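Local coordinates for alpha-L-arabinofuranosidase B (Aspergillus kawachii, PDB 6SXT), which hydrolyses terminal non-reducing alpha-L-arabinofuranosyl groups from arabinoxylan, arabinan and related plant polysaccharides, with retention of anomeric configuration, at residues 108-113 against 121-126; 153-158 against 436-441; 345-350 against 476-481; 336-341 against 445-450. One frame throughout, in Å; residues are numbered along the deposited sequence.

Contact 1 (108-113 against 121-126); sequences IGAPVT and GVFMSP
Gly121 and Ala110 are joined by one direct backbone hydrogen bond, from Gly121 N to Ala110 O over 2.8 Å and almost straight (177°). Beyond this bond water does the bridging. Water 1 accepts from Gly109 N and, at 2.9 Å, from Phe123 N; water 2 accepts from Ala110 N at 2.8 Å and lies at the same distance from Gly121 O. Backbone groups that have drawn too far apart to bond directly thus keep polar partners in a buried place.

The apolar contact belongs to Phe123. Its CB packs 3.7 Å from Gly109 CA, a closeness that suits glycine, which has no side chain to intervene. With CG anti to the backbone N (chi1 -170°), the ring is set beside the Gly109 carbonyl, CD2 coming within 3.2 Å of Gly109 O. Ala110 CB, a small group, lies at the ring edge and 4.0 Å from Phe123 CB. The contact lies where strands 111-114 and 117-124 of a beta hairpin diverge, away from their connecting turn and with two waters between the backbones, in the concanavalin-like beta sandwich of the catalytic domain.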
loop_
_atom_site.group_PDB
_atom_site.type_symbol
_atom_site.label_atom_id
_atom_site.label_comp_id
_atom_site.label_asym_id
_atom_site.label_seq_id
_atom_site.Cartn_x
_atom_site.Cartn_y
_atom_site.Cartn_z
ATOM N N ILE A 108 -6.983 5.925 -1.234
ATOM C CA ILE A 108 -6.540 6.776 -2.375
ATOM C C ILE A 108 -5.028 6.765 -2.563
ATOM O O ILE A 108 -4.541 7.597 -3.338
ATOM C CB ILE A 108 -7.070 8.221 -2.253
ATOM C CG1 ILE A 108 -6.623 8.954 -0.985
ATOM C CG2 ILE A 108 -8.578 8.202 -2.370
ATOM C CD1 ILE A 108 -6.860 10.423 -0.956
ATOM N N GLY A 109 -4.305 5.868 -1.924
ATOM C CA GLY A 109 -2.851 5.866 -2.091
ATOM C C GLY A 109 -2.372 5.185 -3.358
ATOM O O GLY A 109 -1.195 5.325 -3.693
ATOM N N ALA A 110 -3.229 4.456 -4.077
ATOM C CA ALA A 110 -2.789 3.651 -5.227
ATOM C C ALA A 110 -3.750 3.810 -6.398
ATOM O O ALA A 110 -4.319 2.834 -6.888
ATOM C CB ALA A 110 -2.634 2.219 -4.831
ATOM N N PRO A 111 -3.892 5.019 -6.930
ATOM C CA PRO A 111 -4.717 5.224 -8.114
ATOM C C PRO A 111 -4.057 4.566 -9.325
ATOM O O PRO A 111 -2.834 4.652 -9.524
ATOM C CB PRO A 111 -4.772 6.738 -8.312
ATOM C CG PRO A 111 -3.440 7.213 -7.690
ATOM C CD PRO A 111 -3.230 6.286 -6.504
ATOM N N VAL A 112 -4.874 3.971 -10.164
ATOM C CA VAL A 112 -4.486 3.351 -11.441
ATOM C C VAL A 112 -5.579 3.654 -12.463
ATOM O O VAL A 112 -6.669 4.105 -12.067
ATOM C CB VAL A 112 -4.266 1.838 -11.318
ATOM C CG1 VAL A 112 -3.050 1.552 -10.448
ATOM C CG2 VAL A 112 -5.539 1.159 -10.827
ATOM N N THR A 113 -5.313 3.300 -13.708
ATOM C CA THR A 113 -6.379 3.068 -14.669
ATOM C C THR A 113 -6.275 1.636 -15.134
ATOM O O THR A 113 -5.147 1.091 -15.240
ATOM C CB THR A 113 -6.432 4.054 -15.843
ATOM O OG1 THR A 113 -5.165 4.036 -16.519
ATOM C CG2 THR A 113 -6.792 5.453 -15.396
ATOM N N GLY A 121 -6.096 0.849 -5.888
ATOM C CA GLY A 121 -5.485 -0.272 -5.190
ATOM C C GLY A 121 -5.345 -0.023 -3.707
ATOM O O GLY A 121 -5.791 0.990 -3.196
ATOM N N VAL A 122 -4.675 -0.957 -3.058
ATOM C CA VAL A 122 -4.518 -0.947 -1.586
ATOM C C VAL A 122 -3.064 -0.601 -1.271
ATOM O O VAL A 122 -2.217 -1.474 -1.349
ATOM C CB VAL A 122 -4.942 -2.274 -0.967
ATOM C CG1 VAL A 122 -4.899 -2.204 0.550
ATOM C CG2 VAL A 122 -6.315 -2.677 -1.457
ATOM N N PHE A 123 -2.815 0.656 -0.949
ATOM C CA PHE A 123 -1.458 1.149 -0.652
ATOM C C PHE A 123 -1.225 0.968 0.847
ATOM O O PHE A 123 -1.927 1.601 1.663
ATOM C CB PHE A 123 -1.343 2.607 -1.035
ATOM C CG PHE A 123 0.046 3.174 -1.010
ATOM C CD1 PHE A 123 0.619 3.613 0.184
ATOM C CD2 PHE A 123 0.752 3.330 -2.190
ATOM C CE1 PHE A 123 1.898 4.163 0.187
ATOM C CE2 PHE A 123 2.017 3.901 -2.186
ATOM C CZ PHE A 123 2.571 4.361 -1.002
ATOM N N MET A 124 -0.279 0.135 1.191
ATOM C CA MET A 124 -0.094 -0.269 2.597
ATOM C C MET A 124 1.249 0.273 3.094
ATOM O O MET A 124 2.293 -0.081 2.557
ATOM C CB MET A 124 -0.136 -1.777 2.729
ATOM C CG MET A 124 -1.485 -2.326 2.169
ATOM S SD MET A 124 -1.703 -4.098 2.281
ATOM C CE MET A 124 -1.995 -4.225 4.030
ATOM N N SER A 125 1.161 1.190 4.068
ATOM C CA SER A 125 2.295 1.764 4.797
ATOM C C SER A 125 2.674 0.820 5.927
ATOM O O SER A 125 1.869 -0.007 6.399
ATOM C CB SER A 125 1.911 3.159 5.230
ATOM O OG SER A 125 0.655 3.164 5.903
ATOM N N PRO A 126 3.900 0.955 6.482
ATOM C CA PRO A 126 4.287 0.119 7.612
ATOM C C PRO A 126 3.268 0.255 8.747
ATOM O O PRO A 126 2.907 1.399 9.168
ATOM C CB PRO A 126 5.665 0.717 8.013
ATOM C CG PRO A 126 6.185 1.200 6.689
ATOM C CD PRO A 126 4.983 1.872 6.058
HETATM O O HOH W 1 -4.663 2.876 -1.048
HETATM O O HOH W 2 -5.928 3.703 -3.818
#

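Contact 2 (153-158 against 436-441); sequences GTHYND and RSWSYP. With NAG (2-acetamido-2-deoxy-beta-D-glucopyranose), chain B.
His155 and Trp438 meet between an irregular loop, 153-158, and the end of strand 433-437 with the turn after it, backbones that stay well apart, the nearest CA atoms being those of His155 and Ser439 at 9.0 Å. His155 points toward 436-441, and the far end of the Trp438 indole comes to meet it, CD2 of His155 against CH2 of Trp438 at 3.9 Å. The two side chains run past each other in opposite directions, their ring planes 69° apart, an oblique meeting. In both residues CG is anti to the backbone N (chi1 -178° and 178°), which carries the rings away from their own backbones. Tryptophan suits its place because its long indole can span the wide separation.

Histidine offers polar atoms as well as carbon. NE2 lies 2.7 Å from water 3, which sits in the ring plane and donates to Ser439 O, while ND1 is hydrogen-bonded to Thr289. Both nitrogens of the buried ring are therefore engaged. At the far end of 153-158, Asp158 OD2 accepts from N2 of an N-acetylglucosamine at 2.8 Å.

The loop follows strand 145-152 of the catalytic domain, and Trp438 follows strand 433-437 of the arabinose-binding domain. Phe123, on strand 117-124, completes the cluster by stacking on His155 and meeting Trp438 edge-to-face.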
loop_
_atom_site.group_PDB
_atom_site.type_symbol
_atom_site.label_atom_id
_atom_site.label_comp_id
_atom_site.label_asym_id
_atom_site.label_seq_id
_atom_site.Cartn_x
_atom_site.Cartn_y
_atom_site.Cartn_z
ATOM N N GLY A 153 5.707 -3.095 -8.063
ATOM C CA GLY A 153 7.084 -3.536 -7.874
ATOM C C GLY A 153 8.028 -2.456 -7.384
ATOM O O GLY A 153 9.180 -2.774 -7.084
ATOM N N THR A 154 7.596 -1.212 -7.280
ATOM C CA THR A 154 8.417 -0.073 -6.833
ATOM C C THR A 154 8.071 0.315 -5.397
ATOM O O THR A 154 8.752 1.219 -4.848
ATOM C CB THR A 154 8.311 1.135 -7.768
ATOM O OG1 THR A 154 7.059 1.783 -7.589
ATOM C CG2 THR A 154 8.532 0.716 -9.191
ATOM N N HIS A 155 7.018 -0.255 -4.786
ATOM C CA HIS A 155 6.583 0.132 -3.429
ATOM C C HIS A 155 6.901 -1.004 -2.477
ATOM O O HIS A 155 6.214 -2.005 -2.522
ATOM C CB HIS A 155 5.077 0.473 -3.414
ATOM C CG HIS A 155 4.597 0.919 -2.088
ATOM N ND1 HIS A 155 3.308 0.694 -1.657
ATOM C CD2 HIS A 155 5.226 1.615 -1.092
ATOM C CE1 HIS A 155 3.169 1.211 -0.453
ATOM N NE2 HIS A 155 4.352 1.783 -0.054
ATOM N N TYR A 156 7.965 -0.897 -1.690
ATOM C CA TYR A 156 8.447 -2.044 -0.907
ATOM C C TYR A 156 9.430 -1.505 0.121
ATOM O O TYR A 156 9.923 -0.384 -0.018
ATOM C CB TYR A 156 9.093 -3.122 -1.795
ATOM C CG TYR A 156 10.352 -2.642 -2.454
ATOM C CD1 TYR A 156 11.570 -2.835 -1.834
ATOM C CD2 TYR A 156 10.330 -2.029 -3.700
ATOM C CE1 TYR A 156 12.764 -2.389 -2.406
ATOM C CE2 TYR A 156 11.509 -1.602 -4.289
ATOM C CZ TYR A 156 12.721 -1.762 -3.634
ATOM O OH TYR A 156 13.860 -1.332 -4.250
ATOM N N ASN A 157 9.772 -2.354 1.071
ATOM C CA ASN A 157 10.942 -2.093 1.943
ATOM C C ASN A 157 11.580 -3.432 2.274
ATOM O O ASN A 157 11.343 -4.441 1.577
ATOM C CB ASN A 157 10.547 -1.179 3.097
ATOM C CG ASN A 157 9.665 -1.836 4.148
ATOM O OD1 ASN A 157 9.464 -3.051 4.098
ATOM N ND2 ASN A 157 9.144 -1.017 5.054
ATOM N N ASP A 158 12.434 -3.438 3.319
ATOM C CA ASP A 158 13.240 -4.612 3.671
ATOM C C ASP A 158 12.809 -5.116 5.040
ATOM O O ASP A 158 13.488 -6.041 5.558
ATOM C CB ASP A 158 14.731 -4.245 3.612
ATOM C CG ASP A 158 15.112 -3.087 4.503
ATOM O OD1 ASP A 158 14.270 -2.607 5.233
ATOM O OD2 ASP A 158 16.315 -2.684 4.445
ATOM N N ARG A 436 -1.023 15.401 0.997
ATOM C CA ARG A 436 -1.121 14.024 1.504
ATOM C C ARG A 436 0.266 13.381 1.480
ATOM O O ARG A 436 0.943 13.477 0.496
ATOM C CB ARG A 436 -2.071 13.236 0.591
ATOM C CG ARG A 436 -2.461 11.876 1.144
ATOM C CD ARG A 436 -3.505 11.154 0.303
ATOM N NE ARG A 436 -2.933 10.864 -0.987
ATOM C CZ ARG A 436 -3.185 11.513 -2.138
ATOM N NH1 ARG A 436 -4.055 12.503 -2.204
ATOM N NH2 ARG A 436 -2.523 11.183 -3.252
ATOM N N SER A 437 0.643 12.688 2.531
ATOM C CA SER A 437 1.897 11.918 2.562
ATOM C C SER A 437 1.842 10.862 1.459
ATOM O O SER A 437 0.884 10.087 1.442
ATOM C CB SER A 437 2.146 11.323 3.880
ATOM O OG SER A 437 3.215 10.369 3.832
ATOM N N TRP A 438 2.849 10.797 0.590
ATOM C CA TRP A 438 2.937 9.687 -0.375
ATOM C C TRP A 438 3.148 8.378 0.352
ATOM O O TRP A 438 2.508 7.363 0.000
ATOM C CB TRP A 438 4.085 9.939 -1.347
ATOM C CG TRP A 438 4.236 8.803 -2.309
ATOM C CD1 TRP A 438 3.517 8.591 -3.450
ATOM C CD2 TRP A 438 5.061 7.652 -2.130
ATOM N NE1 TRP A 438 3.858 7.388 -3.998
ATOM C CE2 TRP A 438 4.801 6.789 -3.216
ATOM C CE3 TRP A 438 5.973 7.264 -1.160
ATOM C CZ2 TRP A 438 5.425 5.550 -3.345
ATOM C CZ3 TRP A 438 6.607 6.053 -1.292
ATOM C CH2 TRP A 438 6.298 5.178 -2.339
ATOM N N SER A 439 4.018 8.325 1.370
ATOM C CA SER A 439 4.392 7.039 1.964
ATOM C C SER A 439 3.315 6.573 2.978
ATOM O O SER A 439 3.179 5.361 3.185
ATOM C CB SER A 439 5.752 7.095 2.573
ATOM O OG SER A 439 5.791 8.052 3.611
ATOM N N TYR A 440 2.581 7.497 3.577
ATOM C CA TYR A 440 1.497 7.206 4.538
ATOM C C TYR A 440 0.274 7.980 4.115
ATOM O O TYR A 440 -0.052 9.042 4.666
ATOM C CB TYR A 440 1.876 7.568 5.984
ATOM C CG TYR A 440 2.831 6.655 6.668
ATOM C CD1 TYR A 440 4.190 6.669 6.351
ATOM C CD2 TYR A 440 2.383 5.769 7.660
ATOM C CE1 TYR A 440 5.092 5.858 7.038
ATOM C CE2 TYR A 440 3.269 4.940 8.313
ATOM C CZ TYR A 440 4.611 5.032 8.042
ATOM O OH TYR A 440 5.494 4.235 8.728
ATOM N N PRO A 441 -0.460 7.506 3.070
ATOM C CA PRO A 441 -1.541 8.302 2.519
ATOM C C PRO A 441 -2.804 8.470 3.354
ATOM O O PRO A 441 -3.684 9.217 2.961
ATOM C CB PRO A 441 -1.837 7.625 1.174
ATOM C CG PRO A 441 -1.377 6.197 1.410
ATOM C CD PRO A 441 -0.126 6.311 2.271
HETATM C C1 NAG B . 16.792 -2.366 0.639
HETATM C C2 NAG B . 18.143 -2.567 1.386
HETATM C C3 NAG B . 18.600 -1.231 1.989
HETATM C C4 NAG B . 18.682 -0.159 0.929
HETATM C C5 NAG B . 17.287 -0.144 0.221
HETATM C C6 NAG B . 17.223 0.906 -0.846
HETATM C C7 NAG B . 18.790 -4.661 2.503
HETATM C C8 NAG B . 18.468 -5.514 3.652
HETATM N N2 NAG B . 18.042 -3.557 2.433
HETATM O O3 NAG B . 19.944 -1.526 2.526
HETATM O O4 NAG B . 18.793 1.146 1.491
HETATM O O5 NAG B . 17.034 -1.390 -0.401
HETATM O O6 NAG B . 18.222 0.732 -1.829
HETATM O O7 NAG B . 19.624 -5.001 1.645
HETATM O O HOH W 3 4.547 3.186 2.248
#

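Contact 3 (345-350 against 476-481); sequences TRYIAH and EIETAF. With SO4 (sulfate ion), chain R.
Tyr347 takes the edge of Phe481 on one face of its ring: Phe481 CE2 stands 3.5 Å above the plane, over the ring centre. The planes are 81° apart and the centroids 4.8 Å apart, a T-shaped (edge-to-face) pair.

Tyrosine adds what a plain ring lacks, a polar end. Its OH donates to Glu478 OE1 at 2.7 Å, meeting the oxygen nearly in line with the C-O bond, and the carboxylate is turned 68° from the ring. Glu478 is extended beyond CG (chi2 -178°), which carries its acid group across to the hydroxyl. OE2 forms a salt bridge with Arg337 NE, so the carboxylate is held at both oxygens.

On the same strand, Arg346 grips a sulfate, probably from the crystallisation liquor, NH1 donating to O3 at 3.0 Å and NH2 to O2.

Strand 346-351 is thereby joined to strand 475-479 (Glu478) and to the tail after it (Phe481) across the intervening strand 333-338, within the beta-trefoil of the arabinose-binding domain.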
loop_
_atom_site.group_PDB
_atom_site.type_symbol
_atom_site.label_atom_id
_atom_site.label_comp_id
_atom_site.label_asym_id
_atom_site.label_seq_id
_atom_site.Cartn_x
_atom_site.Cartn_y
_atom_site.Cartn_z
ATOM N N THR A 345 -4.083 34.118 9.842
ATOM C CA THR A 345 -2.927 35.004 9.538
ATOM C C THR A 345 -1.627 34.219 9.723
ATOM O O THR A 345 -0.547 34.790 9.527
ATOM C CB THR A 345 -2.920 36.277 10.417
ATOM O OG1 THR A 345 -2.727 35.881 11.766
ATOM C CG2 THR A 345 -4.222 37.029 10.294
ATOM N N ARG A 346 -1.705 32.915 9.999
ATOM C CA ARG A 346 -0.501 32.076 10.209
ATOM C C ARG A 346 -0.128 31.361 8.921
ATOM O O ARG A 346 -1.003 31.035 8.071
ATOM C CB ARG A 346 -0.656 31.059 11.328
ATOM C CG ARG A 346 -1.165 31.656 12.633
ATOM C CD ARG A 346 -1.247 30.691 13.761
ATOM N NE ARG A 346 0.028 30.353 14.354
ATOM C CZ ARG A 346 0.570 31.020 15.383
ATOM N NH1 ARG A 346 1.734 30.665 15.866
ATOM N NH2 ARG A 346 -0.079 32.034 15.916
ATOM N N TYR A 347 1.145 31.086 8.779
ATOM C CA TYR A 347 1.769 30.407 7.629
ATOM C C TYR A 347 2.659 29.279 8.129
ATOM O O TYR A 347 3.168 29.313 9.268
ATOM C CB TYR A 347 2.619 31.366 6.799
ATOM C CG TYR A 347 1.814 32.361 6.025
ATOM C CD1 TYR A 347 1.314 33.486 6.673
ATOM C CD2 TYR A 347 1.584 32.235 4.668
ATOM C CE1 TYR A 347 0.567 34.428 6.012
ATOM C CE2 TYR A 347 0.829 33.172 3.979
ATOM C CZ TYR A 347 0.382 34.312 4.650
ATOM O OH TYR A 347 -0.388 35.227 3.975
ATOM N N ILE A 348 2.852 28.248 7.280
ATOM C CA ILE A 348 3.779 27.155 7.600
ATOM C C ILE A 348 5.195 27.736 7.554
ATOM O O ILE A 348 5.634 28.250 6.504
ATOM C CB ILE A 348 3.645 25.957 6.624
ATOM C CG1 ILE A 348 2.199 25.443 6.649
ATOM C CG2 ILE A 348 4.673 24.897 6.986
ATOM C CD1 ILE A 348 1.980 24.171 5.845
ATOM N N ALA A 349 5.855 27.597 8.672
ATOM C CA ALA A 349 7.227 28.114 8.805
ATOM C C ALA A 349 8.056 27.082 9.541
ATOM O O ALA A 349 7.646 25.893 9.706
ATOM C CB ALA A 349 7.179 29.444 9.534
ATOM N N HIS A 350 9.246 27.447 10.019
ATOM C CA HIS A 350 9.999 26.504 10.832
ATOM C C HIS A 350 10.898 27.322 11.780
ATOM O O HIS A 350 11.229 28.479 11.427
ATOM C CB HIS A 350 10.792 25.507 9.985
ATOM C CG HIS A 350 11.935 26.138 9.267
ATOM N ND1 HIS A 350 13.219 26.076 9.807
ATOM C CD2 HIS A 350 12.007 26.806 8.096
ATOM C CE1 HIS A 350 14.027 26.711 8.967
ATOM N NE2 HIS A 350 13.319 27.187 7.920
ATOM N N GLU A 476 -3.873 27.593 1.857
ATOM C CA GLU A 476 -3.865 28.393 0.627
ATOM C C GLU A 476 -2.442 28.609 0.152
ATOM O O GLU A 476 -1.552 28.899 0.978
ATOM C CB GLU A 476 -4.551 29.735 0.867
ATOM C CG GLU A 476 -6.065 29.623 0.952
ATOM C CD GLU A 476 -6.782 29.482 -0.383
ATOM O OE1 GLU A 476 -6.130 29.387 -1.439
ATOM O OE2 GLU A 476 -8.027 29.496 -0.340
ATOM N N ILE A 477 -2.234 28.495 -1.139
ATOM C CA ILE A 477 -0.918 28.663 -1.801
ATOM C C ILE A 477 -0.823 30.140 -2.163
ATOM O O ILE A 477 -1.648 30.629 -2.946
ATOM C CB ILE A 477 -0.770 27.783 -3.034
ATOM C CG1 ILE A 477 -1.005 26.303 -2.731
ATOM C CG2 ILE A 477 0.585 28.021 -3.690
ATOM C CD1 ILE A 477 -1.244 25.474 -3.975
ATOM N N GLU A 478 0.178 30.798 -1.580
ATOM C CA GLU A 478 0.389 32.244 -1.788
ATOM C C GLU A 478 1.789 32.474 -2.330
ATOM O O GLU A 478 2.653 31.619 -2.235
ATOM C CB GLU A 478 0.062 32.984 -0.500
ATOM C CG GLU A 478 -1.432 32.986 -0.332
ATOM C CD GLU A 478 -2.013 33.704 0.841
ATOM O OE1 GLU A 478 -1.224 34.377 1.565
ATOM O OE2 GLU A 478 -3.236 33.569 0.996
ATOM N N THR A 479 1.964 33.657 -2.908
ATOM C CA THR A 479 3.303 34.192 -3.234
ATOM C C THR A 479 4.228 34.029 -2.021
ATOM O O THR A 479 3.802 34.315 -0.907
ATOM C CB THR A 479 3.173 35.694 -3.555
ATOM O OG1 THR A 479 2.181 35.850 -4.569
ATOM C CG2 THR A 479 4.476 36.276 -4.037
ATOM N N ALA A 480 5.447 33.576 -2.253
ATOM C CA ALA A 480 6.447 33.430 -1.176
ATOM C C ALA A 480 6.788 34.817 -0.595
ATOM O O ALA A 480 6.963 35.793 -1.341
ATOM C CB ALA A 480 7.670 32.773 -1.690
ATOM N N PHE A 481 6.892 34.871 0.705
ATOM C CA PHE A 481 7.401 36.097 1.386
ATOM C C PHE A 481 8.824 36.424 0.947
ATOM O O PHE A 481 9.159 37.634 0.985
ATOM C CB PHE A 481 7.317 35.939 2.881
ATOM C CG PHE A 481 5.945 36.139 3.442
ATOM C CD1 PHE A 481 5.386 37.404 3.573
ATOM C CD2 PHE A 481 5.171 35.043 3.785
ATOM C CE1 PHE A 481 4.114 37.570 4.096
ATOM C CE2 PHE A 481 3.902 35.214 4.306
ATOM C CZ PHE A 481 3.363 36.463 4.438
HETATM S S SO4 R . 2.001 32.922 18.793
HETATM O O1 SO4 R . 2.602 33.687 19.859
HETATM O O2 SO4 R . 1.601 33.820 17.730
HETATM O O3 SO4 R . 2.979 31.940 18.307
HETATM O O4 SO4 R . 0.830 32.245 19.306
#

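Contact 4 (336-341 against 445-450); sequences LRVTTP and FRHYEN
The imidazole of His447 has Val338 over one face and Thr340 at its edge, in the beta-trefoil arabinose-binding domain, where His447 itself binds substrate. Both valine methyls approach the ring: CG1 comes within 3.4 Å of NE2, and CG2 lies over the face, 4.1 Å from CD2. A branched aliphatic residue suits this position because its two methyls can both rest on the same side of the ring, near the NE2-CD2 rim.

At the edge, His447 NE2 donates to Thr340 OG1 at 2.9 Å, with the oxygen only 15° out of the ring plane. His447 CG lies between the backbone N and the carbonyl carbon (chi1 67°), which swings the ring across to strand 333-338 and the turn after it. Threonine can accept from the histidine and also bond to Asp472, another substrate-binding residue. Asp472 is held from both segments, by Thr340 OG1 and, in a salt bridge, by Arg446 NH2. Arg446 has its own hold on the strand: NE donates to His447 O at 3.0 Å, and Tyr448 CD1 lies over a face of its guanidinium.

The other imidazole nitrogen, ND1, is hydrogen-bonded to a bound diethylene glycol that probably comes from the crystallisation liquor. Water 4 lies in the imidazole plane on the CD2 side of His447 NE2, 3.1 Å from it, and accepts from Thr339 N at 3.0 Å.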
loop_
_atom_site.group_PDB
_atom_site.type_symbol
_atom_site.label_atom_id
_atom_site.label_comp_id
_atom_site.label_asym_id
_atom_site.label_seq_id
_atom_site.Cartn_x
_atom_site.Cartn_y
_atom_site.Cartn_z
ATOM N N LEU A 336 2.518 29.044 2.446
ATOM C CA LEU A 336 1.311 28.180 2.658
ATOM C C LEU A 336 0.587 28.744 3.871
ATOM O O LEU A 336 1.072 28.666 5.026
ATOM C CB LEU A 336 1.769 26.716 2.838
ATOM C CG LEU A 336 2.435 26.122 1.611
ATOM C CD1 LEU A 336 3.084 24.806 1.946
ATOM C CD2 LEU A 336 1.446 25.931 0.468
ATOM N N ARG A 337 -0.612 29.252 3.639
ATOM C CA ARG A 337 -1.388 29.975 4.668
ATOM C C ARG A 337 -2.433 29.077 5.314
ATOM O O ARG A 337 -3.139 28.352 4.569
ATOM C CB ARG A 337 -2.083 31.189 4.059
ATOM C CG ARG A 337 -2.698 32.074 5.143
ATOM C CD ARG A 337 -3.279 33.372 4.611
ATOM N NE ARG A 337 -4.293 33.143 3.597
ATOM C CZ ARG A 337 -5.545 32.768 3.840
ATOM N NH1 ARG A 337 -5.965 32.576 5.067
ATOM N NH2 ARG A 337 -6.380 32.609 2.831
ATOM N N VAL A 338 -2.472 29.083 6.632
ATOM C CA VAL A 338 -3.490 28.372 7.439
ATOM C C VAL A 338 -4.879 28.894 7.107
ATOM O O VAL A 338 -5.058 30.133 6.908
ATOM C CB VAL A 338 -3.154 28.501 8.919
ATOM C CG1 VAL A 338 -4.251 27.992 9.801
ATOM C CG2 VAL A 338 -1.869 27.793 9.262
ATOM N N THR A 339 -5.873 28.003 7.028
ATOM C CA THR A 339 -7.250 28.406 6.660
ATOM C C THR A 339 -8.194 28.161 7.821
ATOM O O THR A 339 -9.361 28.569 7.699
ATOM C CB THR A 339 -7.747 27.715 5.374
ATOM O OG1 THR A 339 -7.922 26.320 5.677
ATOM C CG2 THR A 339 -6.834 27.950 4.208
ATOM N N THR A 340 -7.749 27.587 8.898
ATOM C CA THR A 340 -8.563 27.277 10.071
ATOM C C THR A 340 -8.999 28.600 10.691
ATOM O O THR A 340 -8.139 29.416 11.051
ATOM C CB THR A 340 -7.798 26.458 11.084
ATOM O OG1 THR A 340 -7.350 25.231 10.462
ATOM C CG2 THR A 340 -8.634 26.160 12.303
ATOM N N PRO A 341 -10.304 28.828 10.864
ATOM C CA PRO A 341 -10.761 30.071 11.506
ATOM C C PRO A 341 -10.079 30.249 12.865
ATOM O O PRO A 341 -9.985 29.324 13.708
ATOM C CB PRO A 341 -12.295 29.873 11.628
ATOM C CG PRO A 341 -12.600 28.948 10.458
ATOM C CD PRO A 341 -11.430 27.969 10.449
ATOM N N PHE A 445 -0.321 16.841 5.862
ATOM C CA PHE A 445 0.114 18.076 6.594
ATOM C C PHE A 445 -1.051 18.528 7.472
ATOM O O PHE A 445 -2.159 18.749 6.936
ATOM C CB PHE A 445 0.459 19.250 5.690
ATOM C CG PHE A 445 1.857 19.333 5.122
ATOM C CD1 PHE A 445 2.558 18.247 4.632
ATOM C CD2 PHE A 445 2.484 20.574 5.085
ATOM C CE1 PHE A 445 3.809 18.390 4.058
ATOM C CE2 PHE A 445 3.734 20.721 4.530
ATOM C CZ PHE A 445 4.406 19.633 4.046
ATOM N N ARG A 446 -0.834 18.696 8.770
ATOM C CA ARG A 446 -1.911 19.089 9.698
ATOM C C ARG A 446 -1.289 19.923 10.821
ATOM O O ARG A 446 -0.353 19.417 11.469
ATOM C CB ARG A 446 -2.627 17.853 10.271
ATOM C CG ARG A 446 -3.880 18.175 11.096
ATOM C CD ARG A 446 -3.630 18.234 12.621
ATOM N NE ARG A 446 -4.856 18.767 13.189
ATOM C CZ ARG A 446 -5.924 18.028 13.497
ATOM N NH1 ARG A 446 -5.833 16.716 13.568
ATOM N NH2 ARG A 446 -7.056 18.646 13.807
ATOM N N HIS A 447 -1.814 21.131 11.035
ATOM C CA HIS A 447 -1.357 21.961 12.185
ATOM C C HIS A 447 -2.182 21.585 13.428
ATOM O O HIS A 447 -3.417 21.373 13.366
ATOM C CB HIS A 447 -1.289 23.456 11.871
ATOM C CG HIS A 447 -2.601 24.081 11.628
ATOM N ND1 HIS A 447 -3.346 24.555 12.691
ATOM C CD2 HIS A 447 -3.355 24.237 10.511
ATOM C CE1 HIS A 447 -4.472 25.037 12.221
ATOM N NE2 HIS A 447 -4.522 24.828 10.902
ATOM N N TYR A 448 -1.480 21.460 14.541
ATOM C CA TYR A 448 -2.061 21.098 15.846
ATOM C C TYR A 448 -1.218 21.809 16.923
ATOM O O TYR A 448 -0.022 21.533 17.049
ATOM C CB TYR A 448 -2.095 19.580 16.039
ATOM C CG TYR A 448 -2.807 19.142 17.289
ATOM C CD1 TYR A 448 -4.170 18.941 17.295
ATOM C CD2 TYR A 448 -2.093 18.938 18.452
ATOM C CE1 TYR A 448 -4.819 18.518 18.449
ATOM C CE2 TYR A 448 -2.729 18.520 19.611
ATOM C CZ TYR A 448 -4.094 18.320 19.599
ATOM O OH TYR A 448 -4.729 17.911 20.736
ATOM N N GLU A 449 -1.893 22.699 17.649
ATOM C CA GLU A 449 -1.238 23.631 18.624
ATOM C C GLU A 449 -0.095 24.358 17.894
ATOM O O GLU A 449 0.998 24.493 18.464
ATOM C CB GLU A 449 -0.823 22.859 19.870
ATOM C CG GLU A 449 -2.038 22.337 20.631
ATOM C CD GLU A 449 -1.774 21.687 21.976
ATOM O OE1 GLU A 449 -0.632 21.421 22.299
ATOM O OE2 GLU A 449 -2.735 21.460 22.696
ATOM N N ASN A 450 -0.329 24.771 16.651
ATOM C CA ASN A 450 0.625 25.550 15.847
ATOM C C ASN A 450 1.910 24.801 15.528
ATOM O O ASN A 450 2.892 25.451 15.170
ATOM C CB ASN A 450 0.902 26.891 16.558
ATOM C CG ASN A 450 -0.372 27.677 16.762
ATOM O OD1 ASN A 450 -1.302 27.596 15.971
ATOM N ND2 ASN A 450 -0.391 28.545 17.773
HETATM O O HOH W 4 -5.339 25.219 7.948
#

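How the contacts relate
From the N terminus, contact 1 opens and closes first, within one short hairpin of the catalytic domain. Contact 2 opens next, at 153-158, and stays open until 436-441, in the arabinose-binding domain, so it ties the two domains together. Meanwhile contact 4 opens at 336-341 and contact 3 at 345-350; they close after contact 2, at 445-450, which 436-441 leads into a few residues later, and at 476-481. Contacts 2, 3 and 4 therefore all cross one another. Contacts 1 and 2 touch, for instance at Ser125 CB and Ser439 O, on the domain interface. Contacts 3 and 4 adjoin in the trefoil, their centres about 25 to 30 Å from those of contacts 1 and 2.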